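Local coordinates for protein EH1AB1 (Metagenome, PDB 6I8F) that hydrolyses esters, probably through a serine-centred catalytic triad carried on an alpha/beta hydrolase fold, at residues A76-E89 / A121-R134. Residues are numbered along the deposited sequence; the frame is centred on the assembly and turned at random.
Sequences ASEIRFRRYRPLGE and ANKSRCQVISIDYR. With PEG (di(hydroxyethyl)ether), chain F.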
# COMPACT_ATOMS: atom_id res chain seq x y z
N ALA A 76 1.99 24.89 -26.25
CA ALA A 76 1.84 26.32 -26.42
C ALA A 76 2.93 27.11 -25.69
O ALA A 76 2.80 28.32 -25.55
CB ALA A 76 0.47 26.72 -25.93
N SER A 77 3.99 26.44 -25.23
CA SER A 77 5.05 27.08 -24.45
C SER A 77 6.18 26.08 -24.19
O SER A 77 6.08 24.91 -24.52
CB SER A 77 4.54 27.66 -23.14
OG SER A 77 4.37 26.64 -22.16
N GLU A 78 7.24 26.58 -23.57
CA GLU A 78 8.25 25.73 -22.99
C GLU A 78 7.64 25.06 -21.75
O GLU A 78 6.85 25.67 -21.03
CB GLU A 78 9.50 26.55 -22.64
CG GLU A 78 10.73 25.69 -22.42
CD GLU A 78 11.85 26.36 -21.65
OE1 GLU A 78 11.64 27.46 -21.12
OE2 GLU A 78 12.94 25.76 -21.59
N ILE A 79 7.97 23.78 -21.56
CA ILE A 79 7.71 23.11 -20.30
C ILE A 79 9.07 22.75 -19.70
O ILE A 79 9.87 22.09 -20.33
CB ILE A 79 6.83 21.87 -20.49
CG1 ILE A 79 5.47 22.23 -21.10
CG2 ILE A 79 6.66 21.13 -19.16
CD1 ILE A 79 4.74 21.04 -21.69
N ARG A 80 9.29 23.21 -18.47
CA ARG A 80 10.51 22.98 -17.75
C ARG A 80 10.34 21.72 -16.89
O ARG A 80 9.24 21.41 -16.42
CB ARG A 80 10.86 24.22 -16.93
CG ARG A 80 11.29 25.40 -17.79
CD ARG A 80 11.46 26.66 -16.96
NE ARG A 80 10.21 27.04 -16.31
CZ ARG A 80 10.07 28.01 -15.41
NH1 ARG A 80 11.12 28.74 -15.06
NH2 ARG A 80 8.89 28.25 -14.87
N PHE A 81 11.45 21.03 -16.67
CA PHE A 81 11.46 19.85 -15.82
C PHE A 81 12.70 19.88 -14.93
O PHE A 81 13.69 20.58 -15.23
CB PHE A 81 11.42 18.58 -16.67
CG PHE A 81 12.58 18.46 -17.62
CD1 PHE A 81 13.80 17.98 -17.18
CD2 PHE A 81 12.46 18.86 -18.94
CE1 PHE A 81 14.88 17.90 -18.05
CE2 PHE A 81 13.53 18.75 -19.82
CZ PHE A 81 14.75 18.28 -19.36
N ARG A 82 12.65 19.10 -13.85
CA ARG A 82 13.81 18.84 -13.03
C ARG A 82 13.88 17.34 -12.77
O ARG A 82 12.91 16.73 -12.33
CB ARG A 82 13.75 19.69 -11.76
CG ARG A 82 14.87 19.38 -10.78
CD ARG A 82 14.87 20.36 -9.64
NE ARG A 82 15.08 21.72 -10.08
CZ ARG A 82 14.79 22.79 -9.34
NH1 ARG A 82 14.43 22.64 -8.08
NH2 ARG A 82 14.84 24.00 -9.88
N ARG A 83 15.02 16.74 -13.12
CA ARG A 83 15.25 15.31 -12.95
C ARG A 83 16.07 15.10 -11.68
O ARG A 83 17.04 15.83 -11.42
CB ARG A 83 16.01 14.69 -14.12
CG ARG A 83 15.46 15.08 -15.49
CD ARG A 83 15.89 14.10 -16.56
NE ARG A 83 17.29 14.26 -16.90
CZ ARG A 83 18.10 13.28 -17.27
NH1 ARG A 83 17.80 12.02 -16.99
NH2 ARG A 83 19.21 13.56 -17.92
N TYR A 84 15.65 14.10 -10.89
CA TYR A 84 16.33 13.71 -9.69
C TYR A 84 16.79 12.26 -9.82
O TYR A 84 15.97 11.36 -10.02
CB TYR A 84 15.40 13.85 -8.49
CG TYR A 84 14.74 15.19 -8.31
CD1 TYR A 84 13.55 15.51 -8.96
CD2 TYR A 84 15.26 16.11 -7.42
CE1 TYR A 84 12.92 16.72 -8.74
CE2 TYR A 84 14.64 17.33 -7.20
CZ TYR A 84 13.46 17.64 -7.85
OH TYR A 84 12.85 18.84 -7.61
N ARG A 85 18.10 12.04 -9.72
CA ARG A 85 18.68 10.71 -9.76
C ARG A 85 18.85 10.24 -8.32
O ARG A 85 19.47 10.94 -7.52
CB ARG A 85 20.00 10.75 -10.53
CG ARG A 85 20.68 9.39 -10.67
CD ARG A 85 21.73 9.38 -11.76
NE ARG A 85 22.14 8.02 -12.00
CZ ARG A 85 21.62 7.19 -12.90
NH1 ARG A 85 20.87 7.64 -13.90
NH2 ARG A 85 21.90 5.91 -12.80
N PRO A 86 18.31 9.05 -7.96
CA PRO A 86 18.41 8.55 -6.58
C PRO A 86 19.86 8.27 -6.16
O PRO A 86 20.66 7.80 -6.96
CB PRO A 86 17.60 7.25 -6.58
CG PRO A 86 17.48 6.85 -8.04
CD PRO A 86 17.63 8.11 -8.86
N LEU A 87 20.19 8.58 -4.90
CA LEU A 87 21.45 8.16 -4.30
C LEU A 87 21.66 6.66 -4.52
O LEU A 87 20.75 5.87 -4.28
CB LEU A 87 21.43 8.43 -2.80
CG LEU A 87 21.78 9.83 -2.36
CD1 LEU A 87 21.82 9.88 -0.84
CD2 LEU A 87 23.11 10.28 -2.95
N GLY A 88 22.87 6.30 -4.98
CA GLY A 88 23.36 4.93 -4.95
C GLY A 88 23.04 4.14 -6.21
O GLY A 88 23.59 3.05 -6.38
N GLU A 89 22.14 4.65 -7.07
CA GLU A 89 21.73 3.93 -8.28
C GLU A 89 22.69 4.30 -9.42
O GLU A 89 22.87 5.48 -9.73
CB GLU A 89 20.28 4.23 -8.66
CG GLU A 89 19.26 3.62 -7.71
CD GLU A 89 19.30 2.10 -7.63
OE1 GLU A 89 19.05 1.45 -8.67
OE2 GLU A 89 19.56 1.56 -6.51
N ALA A 121 12.63 10.00 -4.84
CA ALA A 121 13.67 9.38 -5.68
C ALA A 121 14.53 8.43 -4.83
O ALA A 121 14.67 7.25 -5.17
CB ALA A 121 14.50 10.43 -6.37
N ASN A 122 15.07 8.94 -3.73
CA ASN A 122 15.98 8.18 -2.87
C ASN A 122 15.30 6.91 -2.33
O ASN A 122 15.90 5.85 -2.33
CB ASN A 122 16.54 9.04 -1.74
CG ASN A 122 17.58 10.03 -2.22
OD1 ASN A 122 18.11 9.90 -3.32
ND2 ASN A 122 17.91 11.01 -1.39
N LYS A 123 14.05 7.04 -1.89
CA LYS A 123 13.34 5.98 -1.20
C LYS A 123 12.84 4.93 -2.21
O LYS A 123 12.83 3.75 -1.90
CB LYS A 123 12.16 6.55 -0.41
CG LYS A 123 12.55 7.42 0.77
CD LYS A 123 13.05 6.64 1.95
CE LYS A 123 13.59 7.55 3.04
NZ LYS A 123 14.00 6.76 4.22
N SER A 124 12.46 5.38 -3.41
CA SER A 124 11.94 4.49 -4.43
C SER A 124 13.06 3.83 -5.24
O SER A 124 12.82 2.78 -5.83
CB SER A 124 11.01 5.23 -5.34
OG SER A 124 11.74 6.13 -6.16
N ARG A 125 14.24 4.45 -5.28
CA ARG A 125 15.33 4.08 -6.19
C ARG A 125 14.89 4.30 -7.64
O ARG A 125 15.44 3.68 -8.57
CB ARG A 125 15.78 2.63 -5.99
CG ARG A 125 16.14 2.26 -4.56
CD ARG A 125 16.73 0.86 -4.50
NE ARG A 125 16.96 0.37 -3.15
CZ ARG A 125 17.27 -0.89 -2.81
NH1 ARG A 125 17.03 -1.90 -3.63
NH2 ARG A 125 17.83 -1.11 -1.64
N CYS A 126 13.90 5.18 -7.83
CA CYS A 126 13.41 5.57 -9.14
C CYS A 126 13.84 7.01 -9.43
O CYS A 126 13.87 7.83 -8.52
CB CYS A 126 11.89 5.49 -9.22
SG CYS A 126 11.24 3.81 -9.08
N GLN A 127 14.19 7.30 -10.69
CA GLN A 127 14.30 8.68 -11.15
C GLN A 127 12.95 9.37 -10.93
O GLN A 127 11.92 8.76 -11.15
CB GLN A 127 14.67 8.71 -12.63
CG GLN A 127 14.72 10.12 -13.20
CD GLN A 127 15.34 10.21 -14.57
OE1 GLN A 127 16.14 11.11 -14.83
NE2 GLN A 127 14.94 9.33 -15.47
N VAL A 128 12.97 10.63 -10.48
CA VAL A 128 11.77 11.50 -10.49
C VAL A 128 12.02 12.67 -11.45
O VAL A 128 13.12 13.26 -11.50
CB VAL A 128 11.39 11.99 -9.08
CG1 VAL A 128 10.16 12.90 -9.10
CG2 VAL A 128 11.15 10.82 -8.13
N ILE A 129 11.00 12.99 -12.25
CA ILE A 129 11.02 14.15 -13.13
C ILE A 129 9.80 15.00 -12.81
O ILE A 129 8.69 14.62 -13.17
CB ILE A 129 11.05 13.74 -14.62
CG1 ILE A 129 12.22 12.81 -14.92
CG2 ILE A 129 11.08 14.99 -15.49
CD1 ILE A 129 12.23 12.27 -16.34
N SER A 130 10.06 16.14 -12.15
CA SER A 130 9.03 17.09 -11.73
C SER A 130 8.75 18.09 -12.87
O SER A 130 9.67 18.60 -13.51
CB SER A 130 9.47 17.79 -10.47
OG SER A 130 8.45 18.65 -10.01
N ILE A 131 7.46 18.36 -13.12
CA ILE A 131 7.05 19.09 -14.31
C ILE A 131 6.50 20.46 -13.89
O ILE A 131 5.68 20.57 -12.98
CB ILE A 131 6.00 18.31 -15.13
CG1 ILE A 131 6.50 16.92 -15.55
CG2 ILE A 131 5.54 19.14 -16.32
CD1 ILE A 131 7.74 16.93 -16.40
N ASP A 132 6.97 21.47 -14.62
CA ASP A 132 6.54 22.85 -14.45
C ASP A 132 5.51 23.17 -15.55
O ASP A 132 5.85 23.66 -16.61
CB ASP A 132 7.76 23.78 -14.50
CG ASP A 132 7.58 25.10 -13.77
OD1 ASP A 132 6.49 25.33 -13.20
OD2 ASP A 132 8.55 25.88 -13.78
N TYR A 133 4.26 22.81 -15.28
CA TYR A 133 3.17 23.01 -16.22
C TYR A 133 2.60 24.43 -16.05
O TYR A 133 2.68 25.03 -14.96
CB TYR A 133 2.11 21.93 -16.00
CG TYR A 133 1.56 21.84 -14.59
CD1 TYR A 133 2.08 20.94 -13.67
CD2 TYR A 133 0.51 22.64 -14.20
CE1 TYR A 133 1.57 20.85 -12.39
CE2 TYR A 133 -0.01 22.56 -12.92
CZ TYR A 133 0.51 21.66 -12.01
OH TYR A 133 -0.01 21.59 -10.75
N ARG A 134 2.03 24.97 -17.13
CA ARG A 134 1.36 26.29 -17.11
C ARG A 134 0.24 26.30 -16.07
O ARG A 134 -0.44 25.30 -15.90
CB ARG A 134 0.73 26.63 -18.46
CG ARG A 134 1.75 27.04 -19.51
CD ARG A 134 1.12 27.26 -20.87
NE ARG A 134 0.59 26.03 -21.40
CZ ARG A 134 -0.39 25.96 -22.29
NH1 ARG A 134 -0.95 27.08 -22.74
NH2 ARG A 134 -0.80 24.78 -22.72
C1 PEG F . 7.08 27.27 -17.70
O1 PEG F . 7.34 25.87 -17.44
C2 PEG F . 5.59 27.56 -17.67
O2 PEG F . 5.08 27.21 -16.38
C3 PEG F . 5.06 28.30 -15.46
C4 PEG F . 4.61 27.83 -14.08
O4 PEG F . 5.65 27.89 -13.07
O HOH W 1 9.79 19.35 -7.71
O HOH W 2 18.61 5.62 -2.85
O HOH W 3 16.58 1.38 -9.33
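F81 and R83 face I131 and I129 as non-hydrogen-bonded pairs where strands 78-85 and 127-132 run antiparallel, their axes 4.6 Å apart at closest. The hydrogen-bonded pairs between and beyond them, R82 with S130 and Y84 with V128, each exchange two N-H...O=C bonds, the shortest from Y84 N to V128 O at 2.7 Å.

On the F81/R83 face, beta-branched I129 fills the space between neighbours: its CG2 packs on F81 CB at 3.8 Å while its CG1 lies alongside the R83 aliphatic chain. R83 bends at chi3 (-73°), bringing NH1 within 2.9 Å of Q127 OE1, on a lone pair in the amide plane; Q127 suits the place because its NE2 can also donate, to F162 O. A leucine in place of R83 would probably leave Q127 OE1 without this donor and its amide freer to turn.

On the other face, Y84 turns its ring edge to S130 CB, and a water joins Y84 OH, which also bonds D114, to S130 OG. Exposed R80 meets D132 in a salt bridge, D132 OD2 lying over one guanidinium face, 2.6 Å from NH2.

Past the strand, P86 brings no N-H and sits with CB against A121 O, 3.3 Å away; the next amide, L87 N, donates to N122 OD1 at 2.9 Å and 170°, while N122 ND2 holds E63 O. This is the antiparallel start of an alpha/beta hydrolase sheet: strand 78-85 lies between 66-73 and 127-132, and from 127-132 onward the strands run parallel.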